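Long-range contacts in aminotransferase (Psychrobacter arcticus 273-4, PDB 3IF2), which binds pyridoxal 5'-phosphate and probably transfers amino groups between amino acids and keto acids, perhaps as a valine-pyruvate transaminase: residues Gly40-Ile45 and Leu274-Leu279; Ile255-Ala260 and Glu332-Tyr337; Ile366-Trp371 and Met417-Asp422. All coordinates share one frame; numbering follows the deposited sequence.

Interaction 1 of 3, residues Gly40-Ile45 and Leu274-Leu279. With PLP (pyridoxal-5'-phosphate), chain C.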
ATOM      1  N   GLY A  40       4.018 -16.380   9.617  1.00 37.04           N
ATOM      2  CA  GLY A  40       3.080 -16.632   8.528  1.00 35.90           C
ATOM      3  C   GLY A  40       3.736 -16.586   7.149  1.00 36.29           C
ATOM      4  O   GLY A  40       3.030 -16.575   6.131  1.00 36.63           O
ATOM      5  N   ASN A  41       5.070 -16.584   7.087  1.00 37.10           N
ATOM      6  CA  ASN A  41       5.796 -16.543   5.811  1.00 38.05           C
ATOM      7  C   ASN A  41       5.713 -17.928   5.178  1.00 37.93           C
ATOM      8  O   ASN A  41       5.925 -18.909   5.896  1.00 38.65           O
ATOM      9  CB  ASN A  41       7.283 -16.145   6.001  1.00 38.90           C
ATOM     10  CG  ASN A  41       7.928 -15.566   4.699  1.00 40.98           C
ATOM     11  OD1 ASN A  41       7.672 -14.416   4.324  1.00 41.17           O
ATOM     12  ND2 ASN A  41       8.785 -16.355   4.038  1.00 41.71           N
ATOM     13  N   PRO A  42       5.406 -18.034   3.857  1.00 38.26           N
ATOM     14  CA  PRO A  42       5.421 -19.372   3.187  1.00 37.24           C
ATOM     15  C   PRO A  42       6.818 -19.984   3.106  1.00 35.65           C
ATOM     16  O   PRO A  42       7.805 -19.266   3.198  1.00 34.94           O
ATOM     17  CB  PRO A  42       4.967 -19.042   1.772  1.00 38.24           C
ATOM     18  CG  PRO A  42       5.510 -17.641   1.559  1.00 38.46           C
ATOM     19  CD  PRO A  42       5.175 -16.965   2.859  1.00 38.54           C
ATOM     20  N   ALA A  43       6.875 -21.296   2.904  1.00 35.30           N
ATOM     21  CA  ALA A  43       8.141 -22.076   2.819  1.00 34.50           C
ATOM     22  C   ALA A  43       9.001 -21.720   1.607  1.00 33.64           C
ATOM     23  O   ALA A  43       8.498 -21.127   0.669  1.00 32.40           O
ATOM     24  CB  ALA A  43       7.815 -23.567   2.758  1.00 33.77           C
ATOM     25  N   LYS A  44      10.284 -22.102   1.642  1.00 34.18           N
ATOM     26  CA  LYS A  44      11.215 -21.937   0.504  1.00 34.90           C
ATOM     27  C   LYS A  44      11.182 -23.237  -0.308  1.00 35.08           C
ATOM     28  O   LYS A  44      11.896 -24.185   0.019  1.00 36.24           O
ATOM     29  CB  LYS A  44      12.659 -21.631   0.976  1.00 35.08           C
ATOM     30  N   ILE A  45      10.335 -23.295  -1.342  1.00 34.82           N
ATOM     31  CA  ILE A  45      10.195 -24.513  -2.187  1.00 34.47           C
ATOM     32  C   ILE A  45      11.072 -24.368  -3.445  1.00 34.45           C
ATOM     33  O   ILE A  45      10.777 -23.581  -4.336  1.00 35.75           O
ATOM     34  CB  ILE A  45       8.722 -24.786  -2.538  1.00 33.45           C
ATOM     35  CG1 ILE A  45       7.835 -24.751  -1.251  1.00 33.05           C
ATOM     36  CG2 ILE A  45       8.620 -26.116  -3.232  1.00 31.79           C
ATOM     37  CD1 ILE A  45       6.339 -24.959  -1.500  1.00 32.45           C
ATOM     38  N   LEU A 274      -0.867 -13.383  -4.211  1.00 35.65           N
ATOM     39  CA  LEU A 274       0.357 -14.013  -4.732  1.00 36.35           C
ATOM     40  C   LEU A 274       1.347 -14.331  -3.593  1.00 36.88           C
ATOM     41  O   LEU A 274       2.411 -14.903  -3.837  1.00 36.67           O
ATOM     42  CB  LEU A 274       1.038 -13.125  -5.780  1.00 35.51           C
ATOM     43  CG  LEU A 274       0.299 -12.797  -7.078  1.00 35.22           C
ATOM     44  CD1 LEU A 274       1.241 -11.987  -8.024  1.00 34.64           C
ATOM     45  CD2 LEU A 274      -0.187 -14.073  -7.738  1.00 34.43           C
ATOM     46  N   SER A 275       0.996 -13.990  -2.352  1.00 37.72           N
ATOM     47  CA  SER A 275       1.888 -14.216  -1.203  1.00 37.68           C
ATOM     48  C   SER A 275       2.151 -15.691  -0.907  1.00 37.14           C
ATOM     49  O   SER A 275       3.306 -16.113  -0.764  1.00 37.00           O
ATOM     50  CB  SER A 275       1.328 -13.534   0.048  1.00 36.88           C
ATOM     51  OG  SER A 275       1.214 -12.152  -0.167  1.00 35.47           O
ATOM     52  N   LYS A 276       1.092 -16.479  -0.912  1.00 36.81           N
ATOM     53  CA  LYS A 276       1.207 -17.887  -0.523  1.00 36.95           C
ATOM     54  C   LYS A 276       1.573 -18.852  -1.637  1.00 36.88           C
ATOM     55  O   LYS A 276       1.740 -20.041  -1.377  1.00 36.62           O
ATOM     56  CB  LYS A 276      -0.011 -18.284   0.313  1.00 36.98           C
ATOM     57  CG  LYS A 276      -0.337 -17.256   1.469  1.00 36.26           C
ATOM     58  CD  LYS A 276       0.783 -17.090   2.524  1.00 35.74           C
ATOM     59  CE  LYS A 276       0.552 -15.900   3.452  1.00 36.02           C
ATOM     60  NZ  LYS A 276      -0.847 -15.808   3.926  1.00 36.70           N
ATOM     61  N   ILE A 277       1.722 -18.345  -2.870  1.00 36.48           N
ATOM     62  CA  ILE A 277       2.321 -19.126  -3.948  1.00 36.05           C
ATOM     63  C   ILE A 277       3.841 -18.973  -3.845  1.00 34.97           C
ATOM     64  O   ILE A 277       4.550 -19.694  -4.531  1.00 35.21           O
ATOM     65  CB  ILE A 277       1.787 -18.813  -5.411  1.00 36.71           C
ATOM     66  CG1 ILE A 277       2.231 -17.450  -5.972  1.00 37.09           C
ATOM     67  CG2 ILE A 277       0.281 -18.885  -5.432  1.00 37.14           C
ATOM     68  CD1 ILE A 277       1.854 -17.238  -7.452  1.00 37.79           C
ATOM     69  N   GLY A 278       4.313 -18.018  -3.027  1.00 34.43           N
ATOM     70  CA  GLY A 278       5.726 -17.743  -2.784  1.00 33.53           C
ATOM     71  C   GLY A 278       6.242 -16.338  -3.083  1.00 33.65           C
ATOM     72  O   GLY A 278       7.447 -16.158  -3.075  1.00 32.96           O
ATOM     73  N   LEU A 279       5.369 -15.342  -3.324  1.00 34.54           N
ATOM     74  CA  LEU A 279       5.786 -13.946  -3.642  1.00 34.87           C
ATOM     75  C   LEU A 279       5.261 -12.891  -2.644  1.00 35.89           C
ATOM     76  O   LEU A 279       4.805 -11.809  -3.064  1.00 35.39           O
ATOM     77  CB  LEU A 279       5.347 -13.580  -5.065  1.00 34.93           C
ATOM     78  CG  LEU A 279       5.819 -14.464  -6.225  1.00 35.41           C
ATOM     79  CD1 LEU A 279       5.063 -14.121  -7.518  1.00 34.47           C
ATOM     80  CD2 LEU A 279       7.337 -14.362  -6.402  1.00 34.66           C
TER
HETATM   81  N1  PLP C 500      -5.530 -14.091   4.408  1.00 49.48           N
HETATM   82  C2  PLP C 500      -5.066 -15.049   5.284  1.00 50.57           C
HETATM   83  C2A PLP C 500      -6.013 -16.131   5.696  1.00 50.11           C
HETATM   84  C3  PLP C 500      -3.731 -14.991   5.746  1.00 51.41           C
HETATM   85  O3  PLP C 500      -3.227 -15.923   6.613  1.00 50.06           O
HETATM   86  C4  PLP C 500      -2.887 -13.935   5.328  1.00 52.20           C
HETATM   87  C4A PLP C 500      -1.563 -13.768   6.065  1.00 53.42           C
HETATM   88  O4A PLP C 500      -0.498 -13.604   5.457  1.00 54.71           O
HETATM   89  C5  PLP C 500      -3.400 -12.950   4.419  1.00 50.64           C
HETATM   90  C6  PLP C 500      -4.732 -13.065   3.980  1.00 49.70           C
HETATM   91  C5A PLP C 500      -2.583 -11.737   3.932  1.00 48.52           C
HETATM   92  O4P PLP C 500      -1.805 -11.995   2.783  1.00 45.22           O
HETATM   93  P   PLP C 500      -1.144 -10.795   1.948  1.00 40.81           P
HETATM   94  O1P PLP C 500      -1.375  -9.364   2.369  1.00 40.33           O
HETATM   95  O2P PLP C 500      -1.754 -11.008   0.603  1.00 40.66           O
HETATM   96  O3P PLP C 500       0.308 -11.063   1.980  1.00 38.75           O
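At the pyridoxal-phosphate site, P42 and G40 meet the turn that carries S275 and K276, the two residues of this contact that hold the cofactor. P42 lays its ring CG against the carbonyl oxygen S275 O at 3.5 Å, with G278 CA a little farther off. G40 contributes backbone alone: its carbonyl oxygen lies 3.7 Å from K276 CE, alongside the last methylene of the lysine. S275 to G278 form a type I beta turn, closed by G278 N giving a bond to S275 O, the same oxygen that P42 CG touches. G278 ends the turn with a positive phi (122°), a conformation readily open to glycine. In fold type I aminotransferases the lysine after the strand, here 268-273, normally forms the internal aldimine. K276 fits that role, but in this model NZ is hydrogen-bonded to the aldehyde oxygen O4A of PLP at 2.7 Å and stands 3.0 Å from C4A, too long for a covalent link. Bends at chi2 (-62°) and chi4 (44°) turn the lysine chain back from the turn toward the aldehyde. Y248 OH makes a further, weak bond to NZ. At the other end of the cofactor, S275 OG donates to phosphate oxygen O3P at 2.6 Å, while S273, on the preceding strand, bonds both PLP and S275 N. The second subunit completes the site: its Y79 packs on S275 and K276 and bonds PLP, and its Y79 N donates to N41 OD1.

Interaction 2 of 3, residues Ile255-Ala260 and Glu332-Tyr337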
ATOM      1  N   ILE A 255      -3.801 -24.772  -1.559  1.00 33.79           N
ATOM      2  CA  ILE A 255      -3.321 -25.536  -0.392  1.00 35.24           C
ATOM      3  C   ILE A 255      -4.584 -26.013   0.363  1.00 37.53           C
ATOM      4  O   ILE A 255      -4.859 -25.559   1.469  1.00 37.99           O
ATOM      5  CB  ILE A 255      -2.360 -24.700   0.512  1.00 34.57           C
ATOM      6  CG1 ILE A 255      -1.210 -24.092  -0.302  1.00 34.05           C
ATOM      7  CG2 ILE A 255      -1.811 -25.573   1.662  1.00 34.59           C
ATOM      8  CD1 ILE A 255      -0.341 -23.116   0.444  1.00 32.92           C
ATOM      9  N   ILE A 256      -5.372 -26.869  -0.302  1.00 39.64           N
ATOM     10  CA  ILE A 256      -6.625 -27.446   0.195  1.00 41.32           C
ATOM     11  C   ILE A 256      -6.533 -28.944  -0.004  1.00 42.71           C
ATOM     12  O   ILE A 256      -6.316 -29.384  -1.120  1.00 41.30           O
ATOM     13  CB  ILE A 256      -7.867 -26.960  -0.586  1.00 41.88           C
ATOM     14  CG1 ILE A 256      -8.148 -25.497  -0.284  1.00 43.11           C
ATOM     15  CG2 ILE A 256      -9.116 -27.748  -0.180  1.00 41.23           C
ATOM     16  CD1 ILE A 256      -9.522 -24.995  -0.810  1.00 44.07           C
ATOM     17  N   TYR A 257      -6.716 -29.714   1.068  1.00 45.05           N
ATOM     18  CA  TYR A 257      -6.615 -31.170   0.994  1.00 46.96           C
ATOM     19  C   TYR A 257      -7.971 -31.892   1.112  1.00 47.51           C
ATOM     20  O   TYR A 257      -7.974 -33.112   1.219  1.00 47.90           O
ATOM     21  CB  TYR A 257      -5.647 -31.720   2.048  1.00 48.07           C
ATOM     22  CG  TYR A 257      -4.423 -30.878   2.387  1.00 49.86           C
ATOM     23  CD1 TYR A 257      -3.579 -30.318   1.396  1.00 50.24           C
ATOM     24  CD2 TYR A 257      -4.057 -30.720   3.738  1.00 50.78           C
ATOM     25  CE1 TYR A 257      -2.427 -29.552   1.779  1.00 50.89           C
ATOM     26  CE2 TYR A 257      -2.941 -29.985   4.134  1.00 51.09           C
ATOM     27  CZ  TYR A 257      -2.135 -29.406   3.171  1.00 51.87           C
ATOM     28  OH  TYR A 257      -1.065 -28.707   3.666  1.00 53.61           O
ATOM     29  N   SER A 258      -9.094 -31.165   1.094  1.00 48.14           N
ATOM     30  CA  SER A 258     -10.440 -31.758   1.148  1.00 49.10           C
ATOM     31  C   SER A 258     -11.317 -31.201   0.024  1.00 49.69           C
ATOM     32  O   SER A 258     -11.051 -30.124  -0.499  1.00 50.90           O
ATOM     33  CB  SER A 258     -11.082 -31.542   2.525  1.00 49.84           C
ATOM     34  OG  SER A 258     -11.358 -30.177   2.770  1.00 50.71           O
ATOM     35  N   ASP A 259     -12.373 -31.931  -0.319  1.00 50.09           N
ATOM     36  CA  ASP A 259     -13.263 -31.586  -1.448  1.00 50.48           C
ATOM     37  C   ASP A 259     -13.915 -30.195  -1.299  1.00 48.83           C
ATOM     38  O   ASP A 259     -14.572 -29.950  -0.310  1.00 48.66           O
ATOM     39  CB  ASP A 259     -14.348 -32.677  -1.611  1.00 51.92           C
ATOM     40  CG  ASP A 259     -14.996 -32.676  -2.995  1.00 53.74           C
ATOM     41  OD1 ASP A 259     -14.271 -32.769  -4.018  1.00 55.10           O
ATOM     42  OD2 ASP A 259     -16.243 -32.640  -3.066  1.00 55.31           O
ATOM     43  N   ALA A 260     -13.700 -29.294  -2.262  1.00 47.36           N
ATOM     44  CA  ALA A 260     -14.287 -27.933  -2.238  1.00 46.20           C
ATOM     45  C   ALA A 260     -14.460 -27.344  -3.632  1.00 45.39           C
ATOM     46  O   ALA A 260     -13.756 -27.733  -4.558  1.00 44.69           O
ATOM     47  CB  ALA A 260     -13.420 -26.990  -1.390  1.00 45.93           C
ATOM     48  N   GLU A 332       3.727 -28.785  -6.813  1.00 33.35           N
ATOM     49  CA  GLU A 332       4.822 -28.440  -5.909  1.00 32.60           C
ATOM     50  C   GLU A 332       4.349 -27.896  -4.571  1.00 32.94           C
ATOM     51  O   GLU A 332       4.694 -28.464  -3.532  1.00 34.45           O
ATOM     52  CB  GLU A 332       5.762 -27.440  -6.588  1.00 32.67           C
ATOM     53  CG  GLU A 332       6.206 -27.778  -8.021  1.00 32.39           C
ATOM     54  CD  GLU A 332       7.022 -29.074  -8.161  1.00 33.00           C
ATOM     55  OE1 GLU A 332       7.653 -29.542  -7.182  1.00 31.65           O
ATOM     56  OE2 GLU A 332       7.042 -29.621  -9.293  1.00 34.23           O
ATOM     57  N   ILE A 333       3.524 -26.844  -4.579  1.00 32.24           N
ATOM     58  CA  ILE A 333       3.095 -26.193  -3.330  1.00 30.70           C
ATOM     59  C   ILE A 333       2.186 -27.095  -2.467  1.00 31.50           C
ATOM     60  O   ILE A 333       2.532 -27.392  -1.318  1.00 30.37           O
ATOM     61  CB  ILE A 333       2.411 -24.842  -3.580  1.00 29.85           C
ATOM     62  CG1 ILE A 333       3.326 -23.870  -4.344  1.00 29.09           C
ATOM     63  CG2 ILE A 333       1.986 -24.203  -2.228  1.00 29.23           C
ATOM     64  CD1 ILE A 333       2.659 -22.595  -4.753  1.00 27.79           C
ATOM     65  N   LYS A 334       1.050 -27.528  -3.027  1.00 32.44           N
ATOM     66  CA  LYS A 334       0.069 -28.381  -2.299  1.00 33.51           C
ATOM     67  C   LYS A 334       0.695 -29.638  -1.682  1.00 33.93           C
ATOM     68  O   LYS A 334       0.500 -29.869  -0.485  1.00 35.57           O
ATOM     69  CB  LYS A 334      -1.153 -28.708  -3.171  1.00 34.63           C
ATOM     70  CG  LYS A 334      -2.244 -29.674  -2.616  1.00 35.65           C
ATOM     71  CD  LYS A 334      -3.393 -29.724  -3.680  1.00 36.27           C
ATOM     72  CE  LYS A 334      -4.500 -30.775  -3.476  1.00 37.32           C
ATOM     73  NZ  LYS A 334      -5.692 -30.556  -4.432  1.00 37.00           N
ATOM     74  N   PRO A 335       1.488 -30.406  -2.460  1.00 33.09           N
ATOM     75  CA  PRO A 335       2.132 -31.573  -1.854  1.00 32.86           C
ATOM     76  C   PRO A 335       3.196 -31.241  -0.792  1.00 32.75           C
ATOM     77  O   PRO A 335       3.290 -31.964   0.206  1.00 32.93           O
ATOM     78  CB  PRO A 335       2.754 -32.295  -3.069  1.00 32.64           C
ATOM     79  CG  PRO A 335       1.910 -31.840  -4.238  1.00 32.57           C
ATOM     80  CD  PRO A 335       1.737 -30.389  -3.914  1.00 32.73           C
ATOM     81  N   PHE A 336       3.984 -30.183  -0.998  1.00 32.18           N
ATOM     82  CA  PHE A 336       4.993 -29.775  -0.016  1.00 31.66           C
ATOM     83  C   PHE A 336       4.355 -29.636   1.365  1.00 33.05           C
ATOM     84  O   PHE A 336       4.815 -30.285   2.312  1.00 32.98           O
ATOM     85  CB  PHE A 336       5.681 -28.459  -0.397  1.00 31.49           C
ATOM     86  CG  PHE A 336       6.681 -28.007   0.611  1.00 31.54           C
ATOM     87  CD1 PHE A 336       7.995 -28.428   0.539  1.00 31.45           C
ATOM     88  CD2 PHE A 336       6.297 -27.192   1.680  1.00 31.93           C
ATOM     89  CE1 PHE A 336       8.937 -28.049   1.512  1.00 31.29           C
ATOM     90  CE2 PHE A 336       7.229 -26.812   2.653  1.00 32.06           C
ATOM     91  CZ  PHE A 336       8.556 -27.255   2.565  1.00 31.86           C
ATOM     92  N   TYR A 337       3.294 -28.819   1.460  1.00 33.32           N
ATOM     93  CA  TYR A 337       2.605 -28.595   2.744  1.00 34.11           C
ATOM     94  C   TYR A 337       1.892 -29.828   3.334  1.00 35.66           C
ATOM     95  O   TYR A 337       1.848 -29.967   4.563  1.00 36.46           O
ATOM     96  CB  TYR A 337       1.683 -27.357   2.718  1.00 33.44           C
ATOM     97  CG  TYR A 337       2.446 -26.058   2.510  1.00 32.81           C
ATOM     98  CD1 TYR A 337       3.310 -25.579   3.489  1.00 32.76           C
ATOM     99  CD2 TYR A 337       2.290 -25.301   1.344  1.00 32.89           C
ATOM    100  CE1 TYR A 337       4.025 -24.396   3.311  1.00 33.72           C
ATOM    101  CE2 TYR A 337       3.006 -24.106   1.145  1.00 33.50           C
ATOM    102  CZ  TYR A 337       3.868 -23.664   2.135  1.00 34.05           C
ATOM    103  OH  TYR A 337       4.566 -22.503   1.968  1.00 35.34           O
TER
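I255 sets its CD1 methyl obliquely against the Y337 ring, 3.5 Å from CD2 and nearly as close to CE2. The CG1 branch, anti to the carbonyl carbon with chi2 extended (172°), brings this methyl to the helix, where it also meets I333 CG2 at 3.7 Å; the two isoleucines cross at about a right angle. CG2, the other branch of I255, packs against Y337 CB. Y257 meets the same turn of helix: its ring passes obliquely by the backbone, CE1 3.7 Å from K334 O, and its hydroxyl OH ends beside Y337 CB at 3.2 Å. K334 runs the opposite way, its chain extended across the loop, so that CE comes within 3.3 Å of I256 O. The contact is therefore mainly apolar, though K334 O and I256 O each lie against a carbon of the other segment. The hydroxyl of Y337 is hydrogen-bonded outside the contact, to A43 N, while backbone bonds join I255 to Y248 and A365. The arrangement is loop-to-helix packing in a fold type I aminotransferase, setting the segment between strands 242-245 and 268-273 against the long helix 324-351, close behind the cofactor-binding residues Y248 and K276.

Interaction 3 of 3, residues Ile366-Trp371 and Met417-Asp422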
ATOM      1  N   ILE A 366      -1.168 -23.391   6.021  1.00 34.43           N
ATOM      2  CA  ILE A 366       0.203 -23.780   6.369  1.00 34.28           C
ATOM      3  C   ILE A 366       0.471 -23.864   7.869  1.00 34.20           C
ATOM      4  O   ILE A 366       1.614 -23.679   8.318  1.00 35.28           O
ATOM      5  CB  ILE A 366       1.190 -22.776   5.659  1.00 34.76           C
ATOM      6  CG1 ILE A 366       1.074 -21.333   6.208  1.00 34.98           C
ATOM      7  CG2 ILE A 366       0.918 -22.765   4.130  1.00 33.89           C
ATOM      8  CD1 ILE A 366       2.103 -20.336   5.624  1.00 34.91           C
ATOM      9  N   PHE A 367      -0.574 -24.170   8.634  1.00 34.15           N
ATOM     10  CA  PHE A 367      -0.518 -24.222  10.099  1.00 33.45           C
ATOM     11  C   PHE A 367      -1.201 -25.445  10.663  1.00 32.32           C
ATOM     12  O   PHE A 367      -2.113 -25.981  10.034  1.00 30.48           O
ATOM     13  CB  PHE A 367      -1.278 -23.035  10.715  1.00 34.17           C
ATOM     14  CG  PHE A 367      -0.938 -21.710  10.122  1.00 34.55           C
ATOM     15  CD1 PHE A 367       0.241 -21.048  10.477  1.00 34.96           C
ATOM     16  CD2 PHE A 367      -1.799 -21.104   9.205  1.00 35.02           C
ATOM     17  CE1 PHE A 367       0.568 -19.802   9.914  1.00 34.73           C
ATOM     18  CE2 PHE A 367      -1.481 -19.849   8.639  1.00 34.81           C
ATOM     19  CZ  PHE A 367      -0.299 -19.201   9.000  1.00 34.49           C
ATOM     20  N   LEU A 368      -0.745 -25.875  11.842  1.00 32.41           N
ATOM     21  CA  LEU A 368      -1.479 -26.854  12.671  1.00 33.91           C
ATOM     22  C   LEU A 368      -2.037 -26.066  13.905  1.00 34.57           C
ATOM     23  O   LEU A 368      -1.341 -25.212  14.504  1.00 34.78           O
ATOM     24  CB  LEU A 368      -0.631 -28.075  13.079  1.00 33.63           C
ATOM     25  CG  LEU A 368      -0.384 -29.133  11.981  1.00 33.51           C
ATOM     26  CD1 LEU A 368       0.591 -30.168  12.461  1.00 33.40           C
ATOM     27  CD2 LEU A 368      -1.654 -29.807  11.519  1.00 33.20           C
ATOM     28  N   TRP A 369      -3.291 -26.342  14.241  1.00 34.68           N
ATOM     29  CA  TRP A 369      -4.002 -25.707  15.356  1.00 35.36           C
ATOM     30  C   TRP A 369      -4.174 -26.779  16.426  1.00 34.78           C
ATOM     31  O   TRP A 369      -4.929 -27.730  16.219  1.00 33.23           O
ATOM     32  CB  TRP A 369      -5.334 -25.183  14.839  1.00 35.81           C
ATOM     33  CG  TRP A 369      -6.223 -24.450  15.798  1.00 36.24           C
ATOM     34  CD1 TRP A 369      -7.416 -24.883  16.302  1.00 36.15           C
ATOM     35  CD2 TRP A 369      -6.022 -23.142  16.323  1.00 36.21           C
ATOM     36  NE1 TRP A 369      -7.958 -23.935  17.109  1.00 35.74           N
ATOM     37  CE2 TRP A 369      -7.121 -22.856  17.152  1.00 35.59           C
ATOM     38  CE3 TRP A 369      -5.008 -22.182  16.187  1.00 36.21           C
ATOM     39  CZ2 TRP A 369      -7.252 -21.644  17.831  1.00 36.04           C
ATOM     40  CZ3 TRP A 369      -5.134 -20.970  16.877  1.00 35.62           C
ATOM     41  CH2 TRP A 369      -6.251 -20.718  17.686  1.00 35.83           C
ATOM     42  N   LEU A 370      -3.442 -26.612  17.535  1.00 34.65           N
ATOM     43  CA  LEU A 370      -3.372 -27.576  18.636  1.00 35.43           C
ATOM     44  C   LEU A 370      -4.253 -27.122  19.788  1.00 36.24           C
ATOM     45  O   LEU A 370      -4.162 -25.961  20.185  1.00 36.14           O
ATOM     46  CB  LEU A 370      -1.920 -27.717  19.138  1.00 35.46           C
ATOM     47  CG  LEU A 370      -0.897 -28.530  18.315  1.00 35.53           C
ATOM     48  CD1 LEU A 370      -0.975 -28.267  16.840  1.00 35.03           C
ATOM     49  CD2 LEU A 370       0.521 -28.272  18.816  1.00 35.51           C
ATOM     50  N   TRP A 371      -5.093 -28.039  20.301  1.00 36.26           N
ATOM     51  CA  TRP A 371      -6.004 -27.802  21.446  1.00 35.84           C
ATOM     52  C   TRP A 371      -5.632 -28.709  22.636  1.00 35.54           C
ATOM     53  O   TRP A 371      -5.794 -29.920  22.568  1.00 35.36           O
ATOM     54  CB  TRP A 371      -7.458 -28.013  21.002  1.00 35.69           C
ATOM     55  CG  TRP A 371      -8.527 -27.940  22.084  1.00 35.70           C
ATOM     56  CD1 TRP A 371      -8.487 -27.217  23.255  1.00 36.21           C
ATOM     57  CD2 TRP A 371      -9.833 -28.520  22.029  1.00 35.55           C
ATOM     58  NE1 TRP A 371      -9.660 -27.373  23.963  1.00 35.66           N
ATOM     59  CE2 TRP A 371     -10.511 -28.157  23.231  1.00 35.48           C
ATOM     60  CE3 TRP A 371     -10.501 -29.325  21.091  1.00 35.48           C
ATOM     61  CZ2 TRP A 371     -11.823 -28.578  23.516  1.00 34.95           C
ATOM     62  CZ3 TRP A 371     -11.818 -29.754  21.380  1.00 35.55           C
ATOM     63  CH2 TRP A 371     -12.457 -29.379  22.589  1.00 35.13           C
HETATM   64  N   MSE A 417       0.688 -23.226  15.118  1.00 36.12           N
HETATM   65  CA  MSE A 417       2.062 -23.669  14.828  1.00 36.56           C
HETATM   66  C   MSE A 417       2.274 -23.684  13.322  1.00 36.66           C
HETATM   67  O   MSE A 417       1.468 -24.264  12.611  1.00 36.45           O
HETATM   68  CB  MSE A 417       2.245 -25.086  15.361  1.00 36.31           C
HETATM   69  CG  MSE A 417       3.660 -25.619  15.247  1.00 36.34           C
HETATM   70 SE   MSE A 417       3.802 -27.419  15.913  0.75 34.70          SE
HETATM   71  CE  MSE A 417       2.727 -28.235  14.551  1.00 34.53           C
ATOM     72  N   SER A 418       3.345 -23.065  12.838  1.00 37.75           N
ATOM     73  CA  SER A 418       3.617 -23.053  11.396  1.00 38.55           C
ATOM     74  C   SER A 418       4.290 -24.355  10.934  1.00 37.36           C
ATOM     75  O   SER A 418       5.332 -24.741  11.471  1.00 36.99           O
ATOM     76  CB  SER A 418       4.489 -21.867  10.983  1.00 39.81           C
ATOM     77  OG  SER A 418       4.722 -21.921   9.556  1.00 42.24           O
ATOM     78  N   ILE A 419       3.677 -25.033   9.963  1.00 36.67           N
ATOM     79  CA  ILE A 419       4.295 -26.213   9.329  1.00 36.85           C
ATOM     80  C   ILE A 419       5.075 -25.841   8.043  1.00 37.17           C
ATOM     81  O   ILE A 419       5.498 -26.734   7.337  1.00 37.73           O
ATOM     82  CB  ILE A 419       3.328 -27.454   9.199  1.00 36.56           C
ATOM     83  CG1 ILE A 419       2.045 -27.172   8.388  1.00 36.06           C
ATOM     84  CG2 ILE A 419       3.003 -27.979  10.616  1.00 36.66           C
ATOM     85  CD1 ILE A 419       2.272 -26.856   6.922  1.00 35.65           C
ATOM     86  N   ALA A 420       5.244 -24.538   7.750  1.00 37.05           N
ATOM     87  CA  ALA A 420       6.105 -24.060   6.658  1.00 36.87           C
ATOM     88  C   ALA A 420       7.588 -24.110   7.051  1.00 37.51           C
ATOM     89  O   ALA A 420       8.439 -24.077   6.176  1.00 38.42           O
ATOM     90  CB  ALA A 420       5.746 -22.634   6.266  1.00 35.82           C
ATOM     91  N   ALA A 421       7.900 -24.173   8.350  1.00 38.37           N
ATOM     92  CA  ALA A 421       9.292 -24.192   8.848  1.00 38.99           C
ATOM     93  C   ALA A 421      10.044 -25.439   8.393  1.00 39.38           C
ATOM     94  O   ALA A 421       9.426 -26.455   8.092  1.00 38.87           O
ATOM     95  CB  ALA A 421       9.325 -24.089  10.390  1.00 38.10           C
ATOM     96  N   ASP A 422      11.373 -25.364   8.346  1.00 41.13           N
ATOM     97  CA  ASP A 422      12.156 -26.527   7.931  1.00 43.26           C
ATOM     98  C   ASP A 422      12.010 -27.649   8.971  1.00 43.20           C
ATOM     99  O   ASP A 422      11.605 -27.435  10.131  1.00 42.37           O
ATOM    100  CB  ASP A 422      13.620 -26.215   7.551  1.00 44.88           C
ATOM    101  CG  ASP A 422      14.479 -25.793   8.730  1.00 47.05           C
ATOM    102  OD1 ASP A 422      14.777 -26.626   9.637  1.00 49.10           O
ATOM    103  OD2 ASP A 422      14.922 -24.623   8.712  1.00 48.57           O
TER
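I366-L370 and M417-A420 run antiparallel, their end-to-end directions 159° apart; strands 367-372 and 414-418, to which they belong in part, are neighbours in the smaller mixed sheet. L368 and M417 form a hydrogen-bonded pair: L368 N donates to M417 O at 2.8 Å and M417 N returns a bond to L368 O at 2.9 Å, both nearly along the C=O axis. F367 and S418 make the adjoining non-hydrogen-bonded pair. Past the end of strand 414-418 one more hydrogen bond follows, from I419 N to I366 O at 3.0 Å, where the donor is tilted 32° from the carbonyl plane. The chain then turns, with S418 OG accepting from A420 N in an ST turn. On the face of L368 and M417, the two side chains lie side by side; the selenomethionine, M417, bends at chi3 (67°) to bring CE 3.6 Å from L368 CD1. I419 CG2 meets the same leucine methyl at 3.7 Å, and L368 and I419 both rest on A344 of helix 324-351. F367 goes to the other face, where the edge of its ring lies near M417 O and I366 CG1 lies over one ring face, offset toward its rim; it also touches N217, a cofactor-binding residue. Main-chain bonds thus fix the register, while strand alternation puts L368 and M417 on the helix-packed face and F367 on the other, near the pyridoxal-phosphate pocket.

All three contacts are largely buried, and all involve helix 324-351, which interaction 2 includes and the other two touch. Y337 of interaction 2 joins the others: its hydroxyl reaches interaction 1, while its ring packs on I366, I419 and A420 of interaction 3. Interactions 1 and 3 also touch directly, through A43 and N41 O against A420. Their chemistry follows their place. Interaction 1, at the cofactor and the subunit interface, has polar bonds to PLP but only van der Waals contact between its segments; interaction 2 is side-chain packing of loop on helix; interaction 3 alone pairs its two segments by backbone hydrogen bonds within a sheet.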